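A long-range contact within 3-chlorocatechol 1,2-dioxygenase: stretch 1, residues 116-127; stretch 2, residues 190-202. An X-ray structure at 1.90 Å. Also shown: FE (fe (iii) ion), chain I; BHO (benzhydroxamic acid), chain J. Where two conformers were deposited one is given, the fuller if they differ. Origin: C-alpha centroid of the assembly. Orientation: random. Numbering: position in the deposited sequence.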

# COMPACT_ATOMS: atom_id res chain seq x y z
N PRO A 116 2.61 37.00 -25.32
CA PRO A 116 1.28 36.44 -25.00
C PRO A 116 0.92 35.23 -25.86
O PRO A 116 1.27 35.14 -27.05
CB PRO A 116 0.31 37.58 -25.32
CG PRO A 116 1.15 38.81 -25.39
CD PRO A 116 2.53 38.38 -25.83
N LEU A 117 0.23 34.28 -25.23
CA LEU A 117 -0.30 33.12 -25.93
C LEU A 117 -1.81 33.22 -25.91
O LEU A 117 -2.43 33.23 -24.84
CB LEU A 117 0.16 31.80 -25.26
CG LEU A 117 1.64 31.41 -25.51
CD1 LEU A 117 2.07 30.20 -24.67
CD2 LEU A 117 1.82 31.10 -27.03
N ALA A 118 -2.39 33.35 -27.10
CA ALA A 118 -3.86 33.39 -27.24
C ALA A 118 -4.45 31.98 -27.36
O ALA A 118 -3.77 31.07 -27.81
CB ALA A 118 -4.24 34.25 -28.47
N ASP A 119 -5.71 31.82 -27.00
CA ASP A 119 -6.45 30.57 -27.14
C ASP A 119 -5.83 29.42 -26.34
O ASP A 119 -5.93 28.26 -26.74
CB ASP A 119 -6.54 30.19 -28.63
CG ASP A 119 -7.37 31.21 -29.42
OD1 ASP A 119 -8.52 31.45 -29.02
OD2 ASP A 119 -6.93 31.83 -30.41
N VAL A 120 -5.15 29.74 -25.25
CA VAL A 120 -4.75 28.72 -24.29
C VAL A 120 -6.01 28.30 -23.57
O VAL A 120 -6.83 29.17 -23.23
CB VAL A 120 -3.69 29.27 -23.28
CG1 VAL A 120 -3.34 28.25 -22.19
CG2 VAL A 120 -2.42 29.72 -24.04
N LEU A 121 -6.18 26.99 -23.38
CA LEU A 121 -7.37 26.49 -22.69
C LEU A 121 -6.95 26.21 -21.26
O LEU A 121 -5.89 25.59 -21.03
CB LEU A 121 -7.92 25.20 -23.34
CG LEU A 121 -8.72 25.17 -24.67
CD1 LEU A 121 -8.65 26.43 -25.54
CD2 LEU A 121 -8.36 23.94 -25.53
N LEU A 122 -7.74 26.70 -20.31
CA LEU A 122 -7.44 26.47 -18.88
C LEU A 122 -8.65 25.81 -18.24
O LEU A 122 -9.77 26.29 -18.41
CB LEU A 122 -7.10 27.77 -18.12
CG LEU A 122 -5.86 28.58 -18.53
CD1 LEU A 122 -6.25 29.59 -19.61
CD2 LEU A 122 -5.25 29.27 -17.36
N ASP A 123 -8.41 24.70 -17.54
CA ASP A 123 -9.42 24.01 -16.79
C ASP A 123 -9.14 24.38 -15.34
O ASP A 123 -8.04 24.13 -14.86
CB ASP A 123 -9.21 22.50 -16.96
CG ASP A 123 -10.48 21.76 -17.25
OD1 ASP A 123 -10.48 20.90 -18.14
OD2 ASP A 123 -11.53 21.93 -16.64
N MET A 124 -10.12 24.92 -14.62
CA MET A 124 -9.86 25.31 -13.21
C MET A 124 -10.88 24.66 -12.31
O MET A 124 -12.03 24.54 -12.70
CB MET A 124 -9.91 26.83 -13.07
CG MET A 124 -9.22 27.40 -11.81
SD MET A 124 -10.23 27.33 -10.25
CE MET A 124 -10.95 28.99 -10.19
N TRP A 125 -10.44 24.12 -11.17
CA TRP A 125 -11.38 23.59 -10.19
C TRP A 125 -10.90 23.97 -8.81
O TRP A 125 -9.70 24.16 -8.58
CB TRP A 125 -11.60 22.05 -10.32
CG TRP A 125 -10.42 21.14 -10.04
CD1 TRP A 125 -10.29 20.30 -8.97
CD2 TRP A 125 -9.27 20.90 -10.89
NE1 TRP A 125 -9.13 19.57 -9.08
CE2 TRP A 125 -8.46 19.93 -10.22
CE3 TRP A 125 -8.83 21.43 -12.12
CZ2 TRP A 125 -7.21 19.48 -10.74
CZ3 TRP A 125 -7.59 20.99 -12.64
CH2 TRP A 125 -6.79 20.03 -11.94
N GLN A 126 -11.85 24.08 -7.89
CA GLN A 126 -11.54 24.54 -6.56
C GLN A 126 -12.68 24.06 -5.68
O GLN A 126 -13.75 23.72 -6.18
CB GLN A 126 -11.46 26.08 -6.50
CG GLN A 126 -12.85 26.77 -6.77
CD GLN A 126 -12.82 28.25 -6.50
OE1 GLN A 126 -12.54 29.04 -7.40
NE2 GLN A 126 -13.15 28.64 -5.27
N ALA A 127 -12.43 24.10 -4.38
CA ALA A 127 -13.44 23.83 -3.37
C ALA A 127 -14.27 25.07 -3.13
O ALA A 127 -13.86 26.17 -3.47
CB ALA A 127 -12.75 23.39 -2.07
N ALA A 190 -5.85 26.75 1.31
CA ALA A 190 -6.81 27.05 0.22
C ALA A 190 -6.08 27.17 -1.09
O ALA A 190 -5.00 27.71 -1.10
CB ALA A 190 -7.51 28.37 0.52
N HIS A 191 -6.68 26.69 -2.19
CA HIS A 191 -5.97 26.69 -3.50
C HIS A 191 -6.93 26.62 -4.70
O HIS A 191 -8.07 26.14 -4.58
CB HIS A 191 -4.99 25.50 -3.56
CG HIS A 191 -5.65 24.18 -3.32
ND1 HIS A 191 -5.86 23.67 -2.06
CD2 HIS A 191 -6.24 23.33 -4.19
CE1 HIS A 191 -6.54 22.53 -2.17
NE2 HIS A 191 -6.76 22.29 -3.45
N LEU A 192 -6.44 27.09 -5.85
CA LEU A 192 -7.11 26.97 -7.12
C LEU A 192 -6.26 26.00 -7.92
O LEU A 192 -5.03 26.19 -7.96
CB LEU A 192 -7.12 28.32 -7.84
CG LEU A 192 -7.70 29.48 -7.02
CD1 LEU A 192 -7.67 30.74 -7.89
CD2 LEU A 192 -9.17 29.08 -6.69
N HIS A 193 -6.91 24.99 -8.53
CA HIS A 193 -6.23 23.96 -9.39
C HIS A 193 -6.31 24.40 -10.85
O HIS A 193 -7.35 24.89 -11.26
CB HIS A 193 -6.99 22.64 -9.34
CG HIS A 193 -6.80 21.86 -8.07
ND1 HIS A 193 -5.72 21.03 -7.88
CD2 HIS A 193 -7.57 21.74 -6.95
CE1 HIS A 193 -5.81 20.45 -6.69
NE2 HIS A 193 -6.92 20.88 -6.10
N TRP A 194 -5.28 24.12 -11.68
CA TRP A 194 -5.32 24.53 -13.08
C TRP A 194 -4.66 23.45 -13.93
O TRP A 194 -3.63 22.91 -13.53
CB TRP A 194 -4.50 25.79 -13.29
CG TRP A 194 -4.92 26.97 -12.46
CD1 TRP A 194 -4.54 27.23 -11.17
CD2 TRP A 194 -5.77 28.04 -12.86
NE1 TRP A 194 -5.15 28.39 -10.75
CE2 TRP A 194 -5.89 28.92 -11.77
CE3 TRP A 194 -6.47 28.35 -14.04
CZ2 TRP A 194 -6.64 30.08 -11.82
CZ3 TRP A 194 -7.24 29.52 -14.09
CH2 TRP A 194 -7.31 30.36 -12.99
N ILE A 195 -5.30 23.12 -15.05
CA ILE A 195 -4.62 22.37 -16.14
C ILE A 195 -4.71 23.29 -17.34
O ILE A 195 -5.80 23.72 -17.72
CB ILE A 195 -5.28 21.00 -16.39
CG1 ILE A 195 -4.98 20.05 -15.21
CG2 ILE A 195 -4.75 20.34 -17.74
CD1 ILE A 195 -5.85 18.77 -15.21
N ILE A 196 -3.55 23.59 -17.93
CA ILE A 196 -3.43 24.64 -18.92
C ILE A 196 -2.77 24.04 -20.15
O ILE A 196 -1.73 23.38 -20.03
CB ILE A 196 -2.56 25.77 -18.34
CG1 ILE A 196 -3.20 26.27 -17.01
CG2 ILE A 196 -2.40 26.96 -19.35
CD1 ILE A 196 -2.22 27.09 -16.17
N ALA A 197 -3.38 24.26 -21.31
CA ALA A 197 -2.94 23.54 -22.51
C ALA A 197 -3.08 24.40 -23.77
O ALA A 197 -4.00 25.21 -23.90
CB ALA A 197 -3.79 22.28 -22.66
N LYS A 198 -2.18 24.19 -24.73
CA LYS A 198 -2.33 24.80 -26.04
C LYS A 198 -1.50 23.93 -27.00
O LYS A 198 -0.39 23.55 -26.67
CB LYS A 198 -1.79 26.23 -26.07
CG LYS A 198 -2.05 26.98 -27.47
CD LYS A 198 -1.45 28.41 -27.45
CE LYS A 198 -1.33 29.07 -28.85
NZ LYS A 198 -2.61 29.11 -29.56
N GLU A 199 -2.10 23.58 -28.14
CA GLU A 199 -1.37 22.87 -29.21
C GLU A 199 0.01 23.45 -29.51
O GLU A 199 0.17 24.65 -29.72
CB GLU A 199 -2.23 22.83 -30.48
CG GLU A 199 -1.60 21.96 -31.56
N GLY A 200 1.01 22.56 -29.51
CA GLY A 200 2.40 22.94 -29.68
C GLY A 200 3.17 23.29 -28.43
O GLY A 200 4.35 23.66 -28.50
N TYR A 201 2.51 23.20 -27.27
CA TYR A 201 3.15 23.53 -26.00
C TYR A 201 2.98 22.40 -25.04
O TYR A 201 2.02 21.65 -25.12
CB TYR A 201 2.54 24.81 -25.39
CG TYR A 201 2.84 25.98 -26.28
CD1 TYR A 201 2.06 26.23 -27.42
CD2 TYR A 201 3.93 26.79 -26.04
CE1 TYR A 201 2.35 27.27 -28.28
CE2 TYR A 201 4.22 27.84 -26.87
CZ TYR A 201 3.43 28.07 -28.00
OH TYR A 201 3.74 29.09 -28.82
N GLU A 202 3.91 22.30 -24.10
CA GLU A 202 3.80 21.34 -23.03
C GLU A 202 2.76 21.87 -22.03
O GLU A 202 2.79 23.07 -21.69
CB GLU A 202 5.14 21.18 -22.34
CG GLU A 202 6.16 20.53 -23.26
CD GLU A 202 7.35 19.95 -22.53
OE1 GLU A 202 7.72 20.47 -21.45
OE2 GLU A 202 7.91 18.98 -23.08
FE FE I . -7.63 20.55 -4.07
C1 BHO J . -5.82 17.28 -3.02
C2 BHO J . -4.43 16.77 -3.12
C3 BHO J . -4.09 15.62 -2.42
C4 BHO J . -5.07 14.98 -1.63
C5 BHO J . -6.36 15.47 -1.54
C6 BHO J . -6.74 16.63 -2.22
C BHO J . -6.18 18.52 -3.78
O1 BHO J . -5.30 19.29 -3.98
N BHO J . -7.38 18.86 -4.19
O2 BHO J . -8.16 18.11 -4.80
O HOH W 1 -9.61 24.05 -3.62

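The two stretches pair as antiparallel β-strands, their axes approaching to 4.6 Å at 165°, and six backbone hydrogen bonds join them. Leu121 and Ala197 form the first hydrogen-bonded pair, with Leu121 N to Ala197 O and Ala197 N to Leu121 O both 2.9 Å. Asp123 and Ile195 repeat the pattern at nearly ideal geometry: Asp123 N donates to Ile195 O over 2.8 Å at 174°, and Ile195 N to Asp123 O over 2.9 Å. The third pair is less even, since His193 N lies 2.9 Å from Trp125 O, whereas Trp125 N reaches His193 O at 3.2 Å and a more bent angle of 151°. Between these pairs, CA-H...O contacts add to the ladder, among them Met124 CA to His193 O at 3.2 Å.

Beyond the ladder, a water continues the link, accepting from Ala127 N at 2.9 Å and donating to His191 O at 2.8 Å. Past its other end, the side chain of Lys198 runs extended through its first three torsions and turns at the last, bringing NZ to within 2.9 Å of Ala118 O in a hydrogen bond. Its aliphatic portion is useful too: Lys198 CD packs 3.8 Å from Val120 CG2. Lys198 also opens a type II turn closed by Tyr201 N to Lys198 O at 3.0 Å; Gly200, at phi 88°, occupies a position where a CB would be jammed against the preceding carbonyl oxygen.

On the sheet face carrying Leu121, Asp123, Trp125, His193, Ile195 and Ala197, the dominant feature is aromatic. The five-membered ring of Trp125 stacks, offset, on the His193 imidazole, with centroids 4.1 Å apart and planes only 6° from parallel. The p rotamer of Trp125 lays the indole across its neighbour, so that His193 CB sits 3.2 Å from the centroid of the six-membered ring, over its face, while Trp125 CH2 reaches Ile195 CD1 at 3.6 Å. The imidazole edge remains free for the metal: His193 NE2 binds FE at 2.2 Å and His191 NE2 binds it at 2.0 Å, and benzhydroxamic acid is bound to the same ion. His193 thus joins the strand pairing, the stack and the metal site in one residue.

The opposite face, bearing Leu122, Met124, Trp194 and Ile196, is buried and apolar. Met124 CG lies almost on the normal of the Trp194 six-membered ring, 3.4 Å from its centroid, a close CH-pi contact that suits a flexible, unbranched side chain. Leu122 CD2 packs against two partners, 3.7 Å from both Trp194 CE3 and Ile196 CG1. Val120 CG1 extends this packing by meeting Ile196 CG2 at 3.3 Å.

Farther out, Leu117 points toward the second stretch and places CD1 over the Tyr201 ring, 4.2 Å from its centroid, with Leu117 CD2 3.6 Å from Tyr201 CZ. Altogether the two stretches bury 956 Å² between them.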